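PDB 4AXH: (R)-specific secondary-alkylsulfatase from Pseudomonas sp., which hydrolyses (R)-secondary-alkyl sulfates with strict inversion of configuration, using a pair of zinc ions to give (S)-alcohols and inorganic sulfate. Local coordinates for residues 177-182 / 307-312; 572-577 / 605-610; 79-84 / 254-259. All coordinates share one frame; numbering follows the deposited sequence.

Interaction 1 of 3, residues 177-182 / 307-312; sequences YSHSHI and NTADNA. With ZN (zinc ion), chain D; ZN (zinc ion), chain C.
H179, H181 and D310 meet at two zinc ions, and metal bonds carry most of this buried contact. The zinc of chain D is held by H179 NE2 at 2.1 Å and by H181 ND1, also at 2.1 Å, so the two imidazoles use opposite nitrogens. D310 OD2 lies 2.2 Å from this zinc and 2.1 Å from the zinc of chain C, a single carboxylate oxygen bridging both ions. Water 1 bridges them as well. The planes of the H179 ring and the D310 carboxylate stand 74° apart, their side chains crossing at about a right angle. Aspartate suits the place: its short side chain places one carboxylate oxygen between the two zinc ions.

A hydrogen bond steadies H179, and others shape the turn that carries D310. H179 ND1 donates to S178 OG over 2.6 Å, which helps to fix the rotation of the ring while NE2 binds zinc. S178, the second-shell residue, is itself hydrogen-bonded through OG to D148. On the other segment N307 OD1 accepts from A309 N in an Asx turn, and N311 N reaches T308 O at 2.8 Å, closing the type II' turn that presents D310.

Apolar contact is slight. The methyl of A309 sits 3.7 Å from S178 CB, and its size lets the two loops come close beside the histidine.

E291 completes the site of the chain D zinc; D183, H184 and H355 complete that of the chain C zinc. With H179, H181, D183 and H184 spaced as HxHxDH, this is the dinuclear centre of the metallo-beta-lactamase fold.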
ATOM      1  N   TYR A 177       0.848  25.662   9.850  1.00 31.99           N
ATOM      2  CA  TYR A 177       0.912  24.762   8.705  1.00 30.42           C
ATOM      3  C   TYR A 177       0.018  23.630   9.136  1.00 34.97           C
ATOM      4  O   TYR A 177       0.396  22.894  10.047  1.00 37.25           O
ATOM      5  CB  TYR A 177       2.335  24.217   8.474  1.00 30.36           C
ATOM      6  CG  TYR A 177       3.382  25.223   8.035  1.00 34.96           C
ATOM      7  CD1 TYR A 177       3.056  26.285   7.186  1.00 36.69           C
ATOM      8  CD2 TYR A 177       4.722  25.066   8.390  1.00 36.76           C
ATOM      9  CE1 TYR A 177       4.028  27.182   6.735  1.00 35.00           C
ATOM     10  CE2 TYR A 177       5.705  25.941   7.918  1.00 37.55           C
ATOM     11  CZ  TYR A 177       5.353  27.000   7.097  1.00 39.83           C
ATOM     12  OH  TYR A 177       6.316  27.872   6.644  1.00 36.41           O
ATOM     13  N   SER A 178      -1.188  23.518   8.558  1.00 29.95           N
ATOM     14  CA  SER A 178      -2.132  22.456   8.920  1.00 29.42           C
ATOM     15  C   SER A 178      -1.528  21.056   8.708  1.00 33.17           C
ATOM     16  O   SER A 178      -1.736  20.166   9.533  1.00 35.66           O
ATOM     17  CB  SER A 178      -3.435  22.595   8.136  1.00 31.36           C
ATOM     18  OG  SER A 178      -3.275  22.390   6.737  1.00 39.10           O
ATOM     19  N   HIS A 179      -0.798  20.870   7.594  1.00 25.51           N
ATOM     20  CA  HIS A 179      -0.193  19.594   7.217  1.00 23.93           C
ATOM     21  C   HIS A 179       0.930  19.773   6.175  1.00 28.25           C
ATOM     22  O   HIS A 179       1.098  20.870   5.601  1.00 26.18           O
ATOM     23  CB  HIS A 179      -1.269  18.579   6.720  1.00 22.85           C
ATOM     24  CG  HIS A 179      -2.027  19.003   5.498  1.00 24.08           C
ATOM     25  ND1 HIS A 179      -2.905  20.074   5.531  1.00 24.87           N
ATOM     26  CD2 HIS A 179      -2.059  18.447   4.266  1.00 23.68           C
ATOM     27  CE1 HIS A 179      -3.435  20.132   4.321  1.00 23.46           C
ATOM     28  NE2 HIS A 179      -2.948  19.180   3.519  1.00 23.32           N
ATOM     29  N   SER A 180       1.657  18.667   5.914  1.00 24.97           N
ATOM     30  CA  SER A 180       2.790  18.606   4.998  1.00 25.21           C
ATOM     31  C   SER A 180       2.473  18.583   3.477  1.00 33.25           C
ATOM     32  O   SER A 180       3.158  17.874   2.743  1.00 35.65           O
ATOM     33  CB  SER A 180       3.732  17.480   5.403  1.00 25.22           C
ATOM     34  OG  SER A 180       3.061  16.236   5.363  1.00 35.70           O
ATOM     35  N   HIS A 181       1.494  19.385   2.991  1.00 28.09           N
ATOM     36  CA  HIS A 181       1.214  19.464   1.547  1.00 26.40           C
ATOM     37  C   HIS A 181       1.574  20.823   0.970  1.00 30.82           C
ATOM     38  O   HIS A 181       1.353  21.844   1.621  1.00 30.57           O
ATOM     39  CB  HIS A 181      -0.221  19.074   1.194  1.00 25.97           C
ATOM     40  CG  HIS A 181      -0.516  17.610   1.326  1.00 28.18           C
ATOM     41  ND1 HIS A 181      -1.802  17.154   1.571  1.00 30.39           N
ATOM     42  CD2 HIS A 181       0.314  16.543   1.266  1.00 28.55           C
ATOM     43  CE1 HIS A 181      -1.703  15.830   1.657  1.00 29.51           C
ATOM     44  NE2 HIS A 181      -0.451  15.418   1.453  1.00 28.69           N
ATOM     45  N   ILE A 182       2.152  20.833  -0.243  1.00 28.40           N
ATOM     46  CA  ILE A 182       2.627  22.049  -0.907  1.00 30.82           C
ATOM     47  C   ILE A 182       1.586  23.167  -1.049  1.00 35.01           C
ATOM     48  O   ILE A 182       1.951  24.341  -1.050  1.00 36.71           O
ATOM     49  CB  ILE A 182       3.427  21.794  -2.215  1.00 36.70           C
ATOM     50  CG1 ILE A 182       4.076  20.391  -2.231  1.00 41.66           C
ATOM     51  CG2 ILE A 182       4.507  22.883  -2.409  1.00 36.16           C
ATOM     52  CD1 ILE A 182       4.471  19.787  -3.673  1.00 65.22           C
ATOM     53  N   ASN A 307     -11.456  23.936  12.458  1.00 34.67           N
ATOM     54  CA  ASN A 307     -10.776  23.864  11.176  1.00 34.01           C
ATOM     55  C   ASN A 307     -10.165  22.463  11.027  1.00 37.45           C
ATOM     56  O   ASN A 307      -9.293  22.076  11.802  1.00 37.89           O
ATOM     57  CB  ASN A 307      -9.772  24.995  10.970  1.00 27.15           C
ATOM     58  CG  ASN A 307      -9.226  25.031   9.568  1.00 28.45           C
ATOM     59  OD1 ASN A 307      -9.105  24.006   8.900  1.00 22.32           O
ATOM     60  ND2 ASN A 307      -8.868  26.211   9.080  1.00 21.29           N
ATOM     61  N   THR A 308     -10.651  21.716  10.030  1.00 31.50           N
ATOM     62  CA  THR A 308     -10.288  20.321   9.759  1.00 30.20           C
ATOM     63  C   THR A 308      -9.261  20.130   8.663  1.00 33.61           C
ATOM     64  O   THR A 308      -9.183  19.025   8.106  1.00 34.37           O
ATOM     65  CB  THR A 308     -11.541  19.530   9.418  1.00 34.90           C
ATOM     66  OG1 THR A 308     -12.056  20.011   8.174  1.00 37.91           O
ATOM     67  CG2 THR A 308     -12.595  19.630  10.493  1.00 28.53           C
ATOM     68  N   ALA A 309      -8.482  21.194   8.324  1.00 27.01           N
ATOM     69  CA  ALA A 309      -7.472  21.146   7.268  1.00 24.50           C
ATOM     70  C   ALA A 309      -8.136  20.533   6.003  1.00 27.74           C
ATOM     71  O   ALA A 309      -9.173  21.060   5.571  1.00 27.11           O
ATOM     72  CB  ALA A 309      -6.272  20.310   7.733  1.00 24.49           C
ATOM     73  N   ASP A 310      -7.582  19.409   5.463  1.00 24.07           N
ATOM     74  CA  ASP A 310      -8.105  18.639   4.308  1.00 23.96           C
ATOM     75  C   ASP A 310      -8.660  17.265   4.740  1.00 30.85           C
ATOM     76  O   ASP A 310      -8.855  16.372   3.888  1.00 28.06           O
ATOM     77  CB  ASP A 310      -7.008  18.385   3.273  1.00 24.60           C
ATOM     78  CG  ASP A 310      -6.337  19.602   2.705  1.00 27.20           C
ATOM     79  OD1 ASP A 310      -6.701  20.734   3.119  1.00 28.50           O
ATOM     80  OD2 ASP A 310      -5.444  19.429   1.837  1.00 24.48           O
ATOM     81  N   ASN A 311      -8.890  17.103   6.077  1.00 29.50           N
ATOM     82  CA  ASN A 311      -9.369  15.868   6.660  1.00 29.27           C
ATOM     83  C   ASN A 311     -10.818  15.520   6.366  1.00 31.92           C
ATOM     84  O   ASN A 311     -11.188  14.339   6.456  1.00 31.63           O
ATOM     85  CB  ASN A 311      -9.089  15.859   8.149  1.00 29.87           C
ATOM     86  CG  ASN A 311      -7.628  15.958   8.408  1.00 46.09           C
ATOM     87  OD1 ASN A 311      -6.827  15.232   7.808  1.00 40.60           O
ATOM     88  ND2 ASN A 311      -7.253  16.924   9.222  1.00 40.29           N
ATOM     89  N   ALA A 312     -11.644  16.528   6.043  1.00 26.95           N
ATOM     90  CA  ALA A 312     -13.045  16.270   5.764  1.00 26.66           C
ATOM     91  C   ALA A 312     -13.601  17.304   4.804  1.00 28.73           C
ATOM     92  O   ALA A 312     -14.481  18.075   5.180  1.00 29.38           O
ATOM     93  CB  ALA A 312     -13.838  16.248   7.069  1.00 27.57           C
TER
HETATM   94 ZN    ZN D 701      -3.648  18.187   1.820  1.00 39.46          ZN
HETATM   95 ZN    ZN C 700      -4.862  20.893   0.379  1.00 33.36          ZN
HETATM   96  O   HOH W   1      -3.536  19.285   0.049  1.00 31.68           O

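Interaction 2 of 3, residues 572-577 / 605-610; sequences LNWVFE and VTVKLT
W574 and F576 lie beside V607 and L609 on neighbouring parallel strands within the mixed sheet of the alkylsulfatase C-terminal domain, which its sequence places in the SCP2 clan. In the parallel manner, the backbone groups of N573 and V575 reach two partners each across the seam. N573 N donates to V605 O at 3.0 Å, and N573 O accepts from V607 N at 2.8 Å. V575 N then binds V607 O at 2.8 Å, nearly straight at 174°, while V575 O takes L609 N at 3.1 Å. A weak bond from E577 N to L609 O ends the ladder. On their outer sides the backbones of L572 and W574 bond to L585 and I583, and those of T606 and K608 to D636 and K634.

Polar side chains on the face of N573 and T606 find partners beyond the pair: N573 OD1 accepts from N600 N, and T606 OG1 bonds D636 OD2. There V575 CG1 packs on T606 CG2, both residues beta-branched as strands favour. T610 is the N-cap of the next helix, its side chain capping a backbone N there.

The other face is apolar, and helices 611-618 and 640-646 pack on it. The indole of W574 rests one face against V607, with L609 CD2 at its edge. L609 CG lies between the backbone N and carbonyl carbon (chi1 73°), which brings the leucine beside F576. Its CD2 stands over that ring in a CH-pi contact, 4.0 Å from the ring centroid and displaced toward the rim.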
ATOM      1  N   LEU A 572      32.754   5.152  -1.632  1.00 90.59           N
ATOM      2  CA  LEU A 572      33.003   6.587  -1.605  1.00 89.82           C
ATOM      3  C   LEU A 572      32.572   7.185  -0.279  1.00 92.27           C
ATOM      4  O   LEU A 572      31.379   7.202   0.019  1.00 93.25           O
ATOM      5  CB  LEU A 572      32.245   7.299  -2.761  1.00 90.06           C
ATOM      6  CG  LEU A 572      32.442   6.805  -4.221  1.00 95.21           C
ATOM      7  CD1 LEU A 572      31.475   5.660  -4.567  1.00 95.54           C
ATOM      8  CD2 LEU A 572      32.210   7.939  -5.211  1.00 97.80           C
ATOM      9  N   ASN A 573      33.531   7.676   0.522  1.00 85.99           N
ATOM     10  CA  ASN A 573      33.224   8.393   1.757  1.00 84.09           C
ATOM     11  C   ASN A 573      32.942   9.838   1.371  1.00 84.20           C
ATOM     12  O   ASN A 573      33.557  10.367   0.442  1.00 84.00           O
ATOM     13  CB  ASN A 573      34.377   8.343   2.750  1.00 86.81           C
ATOM     14  CG  ASN A 573      34.436   7.067   3.544  1.00126.95           C
ATOM     15  OD1 ASN A 573      33.452   6.327   3.669  1.00123.80           O
ATOM     16  ND2 ASN A 573      35.593   6.800   4.130  1.00123.94           N
ATOM     17  N   TRP A 574      31.973  10.453   2.048  1.00 77.00           N
ATOM     18  CA  TRP A 574      31.556  11.834   1.845  1.00 74.58           C
ATOM     19  C   TRP A 574      31.550  12.495   3.214  1.00 77.22           C
ATOM     20  O   TRP A 574      31.021  11.920   4.179  1.00 77.82           O
ATOM     21  CB  TRP A 574      30.157  11.886   1.209  1.00 72.30           C
ATOM     22  CG  TRP A 574      30.104  11.437  -0.217  1.00 72.26           C
ATOM     23  CD1 TRP A 574      30.131  10.153  -0.680  1.00 75.05           C
ATOM     24  CD2 TRP A 574      29.968  12.276  -1.367  1.00 71.78           C
ATOM     25  NE1 TRP A 574      30.076  10.144  -2.055  1.00 74.44           N
ATOM     26  CE2 TRP A 574      29.943  11.432  -2.503  1.00 75.57           C
ATOM     27  CE3 TRP A 574      29.844  13.664  -1.550  1.00 72.90           C
ATOM     28  CZ2 TRP A 574      29.817  11.930  -3.803  1.00 74.55           C
ATOM     29  CZ3 TRP A 574      29.730  14.158  -2.839  1.00 74.25           C
ATOM     30  CH2 TRP A 574      29.727  13.296  -3.949  1.00 74.79           C
ATOM     31  N   VAL A 575      32.191  13.670   3.322  1.00 71.15           N
ATOM     32  CA  VAL A 575      32.283  14.401   4.585  1.00 69.44           C
ATOM     33  C   VAL A 575      31.871  15.827   4.409  1.00 73.98           C
ATOM     34  O   VAL A 575      32.412  16.532   3.560  1.00 73.36           O
ATOM     35  CB  VAL A 575      33.566  14.163   5.449  1.00 72.18           C
ATOM     36  CG1 VAL A 575      34.571  13.215   4.782  1.00 72.08           C
ATOM     37  CG2 VAL A 575      34.229  15.461   5.910  1.00 71.49           C
ATOM     38  N   PHE A 576      30.854  16.224   5.166  1.00 72.30           N
ATOM     39  CA  PHE A 576      30.262  17.548   5.108  1.00 73.21           C
ATOM     40  C   PHE A 576      30.600  18.334   6.369  1.00 81.61           C
ATOM     41  O   PHE A 576      29.965  18.158   7.412  1.00 81.49           O
ATOM     42  CB  PHE A 576      28.743  17.434   4.883  1.00 74.72           C
ATOM     43  CG  PHE A 576      28.338  16.849   3.552  1.00 75.47           C
ATOM     44  CD1 PHE A 576      28.203  15.472   3.390  1.00 77.63           C
ATOM     45  CD2 PHE A 576      28.048  17.672   2.473  1.00 77.87           C
ATOM     46  CE1 PHE A 576      27.802  14.929   2.163  1.00 80.47           C
ATOM     47  CE2 PHE A 576      27.648  17.129   1.249  1.00 79.11           C
ATOM     48  CZ  PHE A 576      27.529  15.760   1.100  1.00 78.54           C
ATOM     49  N   GLU A 577      31.637  19.172   6.267  1.00 82.30           N
ATOM     50  CA  GLU A 577      32.182  19.998   7.349  1.00 84.77           C
ATOM     51  C   GLU A 577      31.166  20.938   8.001  1.00 91.74           C
ATOM     52  O   GLU A 577      31.139  21.055   9.232  1.00 92.10           O
ATOM     53  CB  GLU A 577      33.463  20.747   6.902  1.00 86.87           C
ATOM     54  CG  GLU A 577      33.383  21.460   5.548  1.00101.93           C
ATOM     55  CD  GLU A 577      34.363  21.058   4.446  1.00122.21           C
ATOM     56  OE1 GLU A 577      34.850  19.903   4.451  1.00113.63           O
ATOM     57  OE2 GLU A 577      34.624  21.903   3.556  1.00107.74           O
ATOM     58  N   VAL A 605      37.742   6.487  -2.401  1.00 96.88           N
ATOM     59  CA  VAL A 605      37.782   7.953  -2.501  1.00 95.23           C
ATOM     60  C   VAL A 605      37.082   8.558  -1.284  1.00 96.49           C
ATOM     61  O   VAL A 605      36.200   7.916  -0.713  1.00 95.62           O
ATOM     62  CB  VAL A 605      37.123   8.458  -3.814  1.00 98.78           C
ATOM     63  CG1 VAL A 605      37.876   9.619  -4.421  1.00 98.20           C
ATOM     64  CG2 VAL A 605      36.915   7.347  -4.816  1.00 98.70           C
ATOM     65  N   THR A 606      37.483   9.781  -0.881  1.00 91.64           N
ATOM     66  CA  THR A 606      36.901  10.542   0.233  1.00 90.54           C
ATOM     67  C   THR A 606      36.601  11.941  -0.288  1.00 91.22           C
ATOM     68  O   THR A 606      37.470  12.573  -0.874  1.00 90.43           O
ATOM     69  CB  THR A 606      37.773  10.451   1.505  1.00101.35           C
ATOM     70  OG1 THR A 606      37.965   9.068   1.834  1.00105.37           O
ATOM     71  CG2 THR A 606      37.164  11.194   2.705  1.00 97.35           C
ATOM     72  N   VAL A 607      35.345  12.372  -0.175  1.00 86.14           N
ATOM     73  CA  VAL A 607      34.881  13.646  -0.727  1.00 84.90           C
ATOM     74  C   VAL A 607      34.513  14.665   0.359  1.00 87.77           C
ATOM     75  O   VAL A 607      33.426  14.595   0.937  1.00 87.49           O
ATOM     76  CB  VAL A 607      33.729  13.447  -1.763  1.00 87.81           C
ATOM     77  CG1 VAL A 607      33.604  14.654  -2.682  1.00 87.18           C
ATOM     78  CG2 VAL A 607      33.901  12.164  -2.584  1.00 87.42           C
ATOM     79  N   LYS A 608      35.426  15.613   0.621  1.00 83.63           N
ATOM     80  CA  LYS A 608      35.221  16.694   1.586  1.00 83.92           C
ATOM     81  C   LYS A 608      34.638  17.902   0.845  1.00 89.08           C
ATOM     82  O   LYS A 608      35.234  18.363  -0.130  1.00 89.63           O
ATOM     83  CB  LYS A 608      36.534  17.089   2.283  1.00 86.50           C
ATOM     84  CG  LYS A 608      37.234  15.956   3.043  1.00101.04           C
ATOM     85  CD  LYS A 608      38.034  16.470   4.255  1.00109.17           C
ATOM     86  CE  LYS A 608      39.244  17.330   3.932  1.00108.82           C
ATOM     87  NZ  LYS A 608      39.686  18.127   5.110  1.00105.16           N
ATOM     88  N   LEU A 609      33.459  18.385   1.288  1.00 84.73           N
ATOM     89  CA  LEU A 609      32.706  19.513   0.717  1.00 83.72           C
ATOM     90  C   LEU A 609      31.680  19.978   1.721  1.00 87.63           C
ATOM     91  O   LEU A 609      31.586  19.408   2.808  1.00 87.69           O
ATOM     92  CB  LEU A 609      31.998  19.100  -0.605  1.00 83.53           C
ATOM     93  CG  LEU A 609      30.754  18.166  -0.556  1.00 87.62           C
ATOM     94  CD1 LEU A 609      30.155  18.004  -1.928  1.00 89.92           C
ATOM     95  CD2 LEU A 609      31.086  16.777  -0.034  1.00 87.14           C
ATOM     96  N   THR A 610      30.893  20.988   1.353  1.00 84.70           N
ATOM     97  CA  THR A 610      29.812  21.514   2.189  1.00 85.11           C
ATOM     98  C   THR A 610      28.466  21.269   1.486  1.00 91.36           C
ATOM     99  O   THR A 610      28.456  21.067   0.265  1.00 92.03           O
ATOM    100  CB  THR A 610      30.029  23.013   2.505  1.00 87.08           C
ATOM    101  OG1 THR A 610      29.788  23.806   1.342  1.00 82.10           O
ATOM    102  CG2 THR A 610      31.402  23.304   3.073  1.00 83.95           C
TER

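Interaction 3 of 3, residues 79-84 / 254-259; sequences EGQVVW and ATNATN
T255 N donates to V83 O over 2.9 Å, at an N-H...O angle of 174°, in the carbonyl plane and on a lone pair. The two segments meet again in a CA-H...O contact from V83 CA to T255 O, so one short backbone pairing joins them. A second, weak bond runs from N256 ND2 to V82 O at 3.4 Å. N256 adopts a left-handed backbone conformation (phi 49°), which asparagine tolerates well, and its side chain points toward 79-84. Q81 crosses it at about a right angle, with Q81 OE1 3.5 Å from N256 CB; that oxygen also takes a weak hydrogen bond from K540.

V83 supplies the apolar part. Its CG1, anti to the backbone N (chi1 167°), comes 3.7 Å from A257 CB, and the small alanines A254 and A257 leave room for the branched valine. At the next residue the rim of the W84 indole approaches A254 N, while W84 NE1 is hydrogen-bonded to G129 O. V83 and W84 both face I75, a classic beta bulge in the two-stranded hairpin sheet.

Y535 OH bonds both T255 OG1 and N256 N, tying the loop to a third part of the chain. The contact thus combines one good backbone bond with packing of V83 against the alanines, the N256 bond being weak, so polar and apolar forces together hold the 254-259 loop against the bulged strand.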
ATOM      1  N   GLU A  79       7.643  37.593 -14.062  1.00 34.86           N
ATOM      2  CA  GLU A  79       7.833  37.715 -15.519  1.00 34.89           C
ATOM      3  C   GLU A  79       6.540  38.153 -16.290  1.00 42.48           C
ATOM      4  O   GLU A  79       6.543  38.185 -17.528  1.00 42.63           O
ATOM      5  CB  GLU A  79       8.393  36.393 -16.096  1.00 35.20           C
ATOM      6  CG  GLU A  79       9.729  35.962 -15.528  1.00 37.99           C
ATOM      7  CD  GLU A  79      10.393  34.909 -16.396  1.00 84.17           C
ATOM      8  OE1 GLU A  79      10.840  35.238 -17.523  1.00 71.70           O
ATOM      9  OE2 GLU A  79      10.450  33.741 -15.947  1.00 96.26           O
ATOM     10  N   GLY A  80       5.462  38.467 -15.551  1.00 40.08           N
ATOM     11  CA  GLY A  80       4.176  38.897 -16.100  1.00 38.84           C
ATOM     12  C   GLY A  80       3.258  37.798 -16.597  1.00 43.70           C
ATOM     13  O   GLY A  80       2.154  38.109 -17.052  1.00 43.35           O
ATOM     14  N   GLN A  81       3.711  36.498 -16.544  1.00 40.32           N
ATOM     15  CA  GLN A  81       2.927  35.325 -16.982  1.00 39.01           C
ATOM     16  C   GLN A  81       1.827  34.997 -15.957  1.00 46.02           C
ATOM     17  O   GLN A  81       2.050  35.119 -14.753  1.00 46.30           O
ATOM     18  CB  GLN A  81       3.778  34.065 -17.182  1.00 39.05           C
ATOM     19  CG  GLN A  81       5.233  34.244 -17.559  1.00 43.57           C
ATOM     20  CD  GLN A  81       5.962  32.927 -17.377  1.00 57.63           C
ATOM     21  OE1 GLN A  81       6.408  32.562 -16.280  1.00 48.23           O
ATOM     22  NE2 GLN A  81       6.045  32.147 -18.431  1.00 56.37           N
ATOM     23  N   VAL A  82       0.658  34.524 -16.451  1.00 42.71           N
ATOM     24  CA  VAL A  82      -0.523  34.178 -15.652  1.00 40.60           C
ATOM     25  C   VAL A  82      -0.242  32.953 -14.785  1.00 41.02           C
ATOM     26  O   VAL A  82       0.247  31.944 -15.291  1.00 40.53           O
ATOM     27  CB  VAL A  82      -1.828  34.029 -16.499  1.00 43.04           C
ATOM     28  CG1 VAL A  82      -3.067  34.055 -15.607  1.00 41.97           C
ATOM     29  CG2 VAL A  82      -1.933  35.126 -17.549  1.00 42.60           C
ATOM     30  N   VAL A  83      -0.524  33.087 -13.475  1.00 35.34           N
ATOM     31  CA  VAL A  83      -0.349  32.076 -12.430  1.00 35.03           C
ATOM     32  C   VAL A  83      -1.706  31.449 -12.085  1.00 37.25           C
ATOM     33  O   VAL A  83      -1.792  30.228 -11.909  1.00 34.93           O
ATOM     34  CB  VAL A  83       0.348  32.692 -11.164  1.00 38.59           C
ATOM     35  CG1 VAL A  83       0.268  31.781  -9.940  1.00 37.98           C
ATOM     36  CG2 VAL A  83       1.790  33.021 -11.458  1.00 38.39           C
ATOM     37  N   TRP A  84      -2.744  32.316 -11.941  1.00 31.90           N
ATOM     38  CA  TRP A  84      -4.090  31.959 -11.551  1.00 31.50           C
ATOM     39  C   TRP A  84      -5.070  32.835 -12.301  1.00 41.79           C
ATOM     40  O   TRP A  84      -4.983  34.063 -12.214  1.00 42.31           O
ATOM     41  CB  TRP A  84      -4.265  32.189 -10.042  1.00 29.26           C
ATOM     42  CG  TRP A  84      -5.516  31.578  -9.472  1.00 28.57           C
ATOM     43  CD1 TRP A  84      -6.646  32.233  -9.069  1.00 30.87           C
ATOM     44  CD2 TRP A  84      -5.758  30.178  -9.250  1.00 27.20           C
ATOM     45  NE1 TRP A  84      -7.573  31.323  -8.589  1.00 29.70           N
ATOM     46  CE2 TRP A  84      -7.052  30.059  -8.692  1.00 30.65           C
ATOM     47  CE3 TRP A  84      -5.001  29.015  -9.465  1.00 27.32           C
ATOM     48  CZ2 TRP A  84      -7.578  28.829  -8.300  1.00 29.88           C
ATOM     49  CZ3 TRP A  84      -5.539  27.793  -9.101  1.00 28.79           C
ATOM     50  CH2 TRP A  84      -6.802  27.706  -8.514  1.00 29.31           C
ATOM     51  N   ALA A 254      -2.000  25.839  -9.841  1.00 39.45           N
ATOM     52  CA  ALA A 254      -1.333  27.103 -10.128  1.00 38.19           C
ATOM     53  C   ALA A 254      -0.246  26.857 -11.172  1.00 42.49           C
ATOM     54  O   ALA A 254       0.449  25.832 -11.150  1.00 39.74           O
ATOM     55  CB  ALA A 254      -0.750  27.696  -8.858  1.00 37.94           C
ATOM     56  N   THR A 255      -0.151  27.789 -12.117  1.00 41.28           N
ATOM     57  CA  THR A 255       0.781  27.733 -13.229  1.00 41.20           C
ATOM     58  C   THR A 255       1.908  28.773 -13.138  1.00 46.25           C
ATOM     59  O   THR A 255       1.697  29.862 -12.614  1.00 47.37           O
ATOM     60  CB  THR A 255      -0.009  27.737 -14.559  1.00 46.44           C
ATOM     61  OG1 THR A 255       0.900  27.577 -15.626  1.00 58.28           O
ATOM     62  CG2 THR A 255      -0.830  29.010 -14.779  1.00 41.77           C
ATOM     63  N   ASN A 256       3.104  28.430 -13.652  1.00 42.99           N
ATOM     64  CA  ASN A 256       4.281  29.302 -13.751  1.00 42.38           C
ATOM     65  C   ASN A 256       4.629  30.033 -12.429  1.00 45.36           C
ATOM     66  O   ASN A 256       5.026  31.209 -12.434  1.00 45.18           O
ATOM     67  CB  ASN A 256       4.078  30.310 -14.913  1.00 41.41           C
ATOM     68  CG  ASN A 256       3.734  29.682 -16.239  1.00 49.19           C
ATOM     69  OD1 ASN A 256       4.553  28.984 -16.836  1.00 43.60           O
ATOM     70  ND2 ASN A 256       2.510  29.922 -16.730  1.00 36.31           N
ATOM     71  N   ALA A 257       4.515  29.329 -11.300  1.00 40.57           N
ATOM     72  CA  ALA A 257       4.739  29.987 -10.021  1.00 39.72           C
ATOM     73  C   ALA A 257       5.871  29.447  -9.146  1.00 45.40           C
ATOM     74  O   ALA A 257       6.556  28.480  -9.514  1.00 46.28           O
ATOM     75  CB  ALA A 257       3.442  30.053  -9.262  1.00 40.16           C
ATOM     76  N   THR A 258       6.089  30.092  -7.991  1.00 40.66           N
ATOM     77  CA  THR A 258       7.181  29.708  -7.110  1.00 39.90           C
ATOM     78  C   THR A 258       6.687  29.004  -5.832  1.00 41.87           C
ATOM     79  O   THR A 258       5.831  29.550  -5.126  1.00 42.03           O
ATOM     80  CB  THR A 258       8.048  30.943  -6.830  1.00 46.57           C
ATOM     81  OG1 THR A 258       7.249  31.884  -6.120  1.00 59.20           O
ATOM     82  CG2 THR A 258       8.533  31.626  -8.104  1.00 41.30           C
ATOM     83  N   ASN A 259       7.236  27.798  -5.539  1.00 35.56           N
ATOM     84  CA  ASN A 259       6.926  27.028  -4.337  1.00 34.37           C
ATOM     85  C   ASN A 259       8.072  27.173  -3.322  1.00 41.20           C
ATOM     86  O   ASN A 259       9.261  27.010  -3.644  1.00 40.65           O
ATOM     87  CB  ASN A 259       6.653  25.558  -4.659  1.00 31.68           C
ATOM     88  CG  ASN A 259       5.659  25.336  -5.771  1.00 52.86           C
ATOM     89  OD1 ASN A 259       5.955  24.698  -6.796  1.00 46.35           O
ATOM     90  ND2 ASN A 259       4.467  25.900  -5.620  1.00 44.66           N
TER

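In the fold
From the N terminus, segment 79-84 comes first, running into hairpin strand 82-85, and waits about 170 residues for its partner 254-259. Segment 177-182, just after strand 172-176, falls within that span, but its partner 307-312 lies beyond it, so interactions 1 and 3 cross. They also touch, I182 CG2 packing on N259 CB at 4.1 Å. Interaction 1 joins the two sheets of the metallo-beta-lactamase domain at the zinc ions; interaction 3 holds the N-terminal hairpin to the loop before strand 266-268. Interaction 2 follows in series, closing a 27-residue hairpin-bearing excursion in the C-terminal domain, its centre about 39 Å from that of interaction 1.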